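Local coordinates for protein enoyl-CoA hydratase carB homologue (Streptomyces cattleya, PDB 5O34) that probably acts as a crotonase-superfamily lyase in the biosynthesis of the carbapenem antibiotic thienamycin, at residues I55-F60 against C92-G97. Numbering follows the deposited sequence.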
loop_
_atom_site.group_PDB
_atom_site.type_symbol
_atom_site.label_atom_id
_atom_site.label_comp_id
_atom_site.label_asym_id
_atom_site.label_seq_id
_atom_site.Cartn_x
_atom_site.Cartn_y
_atom_site.Cartn_z
ATOM N N ILE A 55 -20.244 21.252 10.934
ATOM C CA ILE A 55 -18.796 21.285 11.150
ATOM C C ILE A 55 -18.412 21.624 12.589
ATOM O O ILE A 55 -18.839 22.646 13.121
ATOM C CB ILE A 55 -18.086 22.238 10.139
ATOM C CG1 ILE A 55 -18.513 21.947 8.682
ATOM C CG2 ILE A 55 -16.549 22.223 10.306
ATOM C CD1 ILE A 55 -18.291 23.124 7.689
ATOM N N ALA A 56 -17.553 20.789 13.184
ATOM C CA ALA A 56 -16.997 20.992 14.507
ATOM C C ALA A 56 -15.492 21.162 14.321
ATOM O O ALA A 56 -14.830 20.255 13.815
ATOM C CB ALA A 56 -17.291 19.789 15.393
ATOM N N LEU A 57 -14.968 22.346 14.654
ATOM C CA LEU A 57 -13.548 22.647 14.551
ATOM C C LEU A 57 -12.910 22.439 15.912
ATOM O O LEU A 57 -13.204 23.175 16.851
ATOM C CB LEU A 57 -13.308 24.079 14.002
ATOM C CG LEU A 57 -11.895 24.715 14.118
ATOM C CD1 LEU A 57 -10.829 23.875 13.427
ATOM C CD2 LEU A 57 -11.881 26.092 13.505
ATOM N N ALA A 58 -12.063 21.408 16.017
ATOM C CA ALA A 58 -11.322 21.067 17.225
ATOM C C ALA A 58 -9.930 21.676 17.082
ATOM O O ALA A 58 -9.308 21.552 16.027
ATOM C CB ALA A 58 -11.236 19.556 17.383
ATOM N N GLU A 59 -9.464 22.369 18.127
ATOM C CA GLU A 59 -8.197 23.097 18.124
ATOM C C GLU A 59 -7.299 22.667 19.272
ATOM O O GLU A 59 -7.794 22.325 20.345
ATOM C CB GLU A 59 -8.512 24.588 18.255
ATOM C CG GLU A 59 -7.602 25.532 17.493
ATOM C CD GLU A 59 -8.025 26.990 17.597
ATOM O OE1 GLU A 59 -9.114 27.267 18.153
ATOM O OE2 GLU A 59 -7.264 27.857 17.110
ATOM N N PHE A 60 -5.976 22.721 19.061
ATOM C CA PHE A 60 -4.999 22.380 20.094
ATOM C C PHE A 60 -4.615 23.639 20.864
ATOM O O PHE A 60 -3.912 24.507 20.337
ATOM C CB PHE A 60 -3.779 21.653 19.498
ATOM C CG PHE A 60 -4.089 20.304 18.879
ATOM C CD1 PHE A 60 -4.500 19.233 19.669
ATOM C CD2 PHE A 60 -3.928 20.092 17.514
ATOM C CE1 PHE A 60 -4.770 17.986 19.100
ATOM C CE2 PHE A 60 -4.188 18.838 16.948
ATOM C CZ PHE A 60 -4.604 17.793 17.746
ATOM N N CYS A 92 -19.080 16.451 10.085
ATOM C CA CYS A 92 -17.650 16.474 9.782
ATOM C C CYS A 92 -16.864 17.152 10.892
ATOM O O CYS A 92 -17.350 18.106 11.496
ATOM C CB CYS A 92 -17.369 17.118 8.426
ATOM S SG CYS A 92 -15.744 16.692 7.725
ATOM N N VAL A 93 -15.637 16.658 11.147
ATOM C CA VAL A 93 -14.709 17.166 12.169
ATOM C C VAL A 93 -13.440 17.707 11.490
ATOM O O VAL A 93 -12.922 17.070 10.573
ATOM C CB VAL A 93 -14.337 16.062 13.197
ATOM C CG1 VAL A 93 -13.456 16.604 14.311
ATOM C CG2 VAL A 93 -15.577 15.372 13.764
ATOM N N VAL A 94 -12.940 18.874 11.949
ATOM C CA VAL A 94 -11.710 19.480 11.457
ATOM C C VAL A 94 -10.761 19.650 12.643
ATOM O O VAL A 94 -11.061 20.411 13.563
ATOM C CB VAL A 94 -11.933 20.820 10.684
ATOM C CG1 VAL A 94 -10.606 21.436 10.224
ATOM C CG2 VAL A 94 -12.866 20.626 9.496
ATOM N N LEU A 95 -9.638 18.917 12.628
ATOM C CA LEU A 95 -8.563 19.000 13.610
ATOM C C LEU A 95 -7.575 20.012 13.063
ATOM O O LEU A 95 -7.108 19.874 11.928
ATOM C CB LEU A 95 -7.877 17.645 13.803
ATOM C CG LEU A 95 -8.203 16.878 15.075
ATOM C CD1 LEU A 95 -7.471 15.548 15.088
ATOM C CD2 LEU A 95 -7.852 17.690 16.329
ATOM N N TYR A 96 -7.292 21.053 13.847
ATOM C CA TYR A 96 -6.456 22.163 13.416
ATOM C C TYR A 96 -5.438 22.555 14.480
ATOM O O TYR A 96 -5.782 22.693 15.658
ATOM C CB TYR A 96 -7.396 23.316 13.030
ATOM C CG TYR A 96 -6.761 24.604 12.568
ATOM C CD1 TYR A 96 -6.013 24.653 11.396
ATOM C CD2 TYR A 96 -7.024 25.802 13.222
ATOM C CE1 TYR A 96 -5.460 25.849 10.943
ATOM C CE2 TYR A 96 -6.494 27.007 12.770
ATOM C CZ TYR A 96 -5.712 27.027 11.628
ATOM O OH TYR A 96 -5.172 28.210 11.186
ATOM N N GLY A 97 -4.186 22.675 14.049
ATOM C CA GLY A 97 -3.062 23.023 14.913
ATOM C C GLY A 97 -2.976 24.487 15.299
ATOM O O GLY A 97 -2.428 24.816 16.356
#
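Ala-58 bonds to two residues of the neighbouring strand: its N donates to Val-94 O at 2.8 Å, and its O accepts from Tyr-96 N at 3.0 Å. Similar backbone bonds tie Ala-56 to Cys-92 and Val-94, the staggered ladder of parallel strands 55-59 and 92-96. At the end of the ladder the bond from Phe-60 N to Tyr-96 O, 3.4 Å, is weak.

The tight part lies on the face of Ala-56, Ala-58, Val-93 and Leu-95, where helix 71-86 packs on Ala-58 and Val-93 and loop residues complete the cover. Alanine suits it, since a lone methyl lets the helix come close: Ala-58 CB touches Leu-80 of that helix and lies 4.0 Å from Leu-95 CD2. Leu-95 CD2 also lies 3.5 Å from Phe-60 CZ, the two side chains crossing obliquely. Gly-97 CA, bearing no side chain, lies at the edge of the ring, 4.0 Å from Phe-60 CD2.

On the other face, Ile-55 and Val-94 lie side by side against Ala-237 of helix 229-242, where branched residues fill the space between sheet and helix. Further along, this face becomes partly exposed. Leu-57, with CG anti to the backbone N (chi1 166°), reaches across so that Leu-57 CD1 lies 3.5 Å from Tyr-96 CB, while Glu-59, extended beyond CG, touches Tyr-96 mainly through its aliphatic part, a type suited to a half-open margin.

Across this pair in the crotonase-fold sheet, hydrogen bonding runs through the main chain, so the backbone sets the register while apolar side-chain groups fill the two faces.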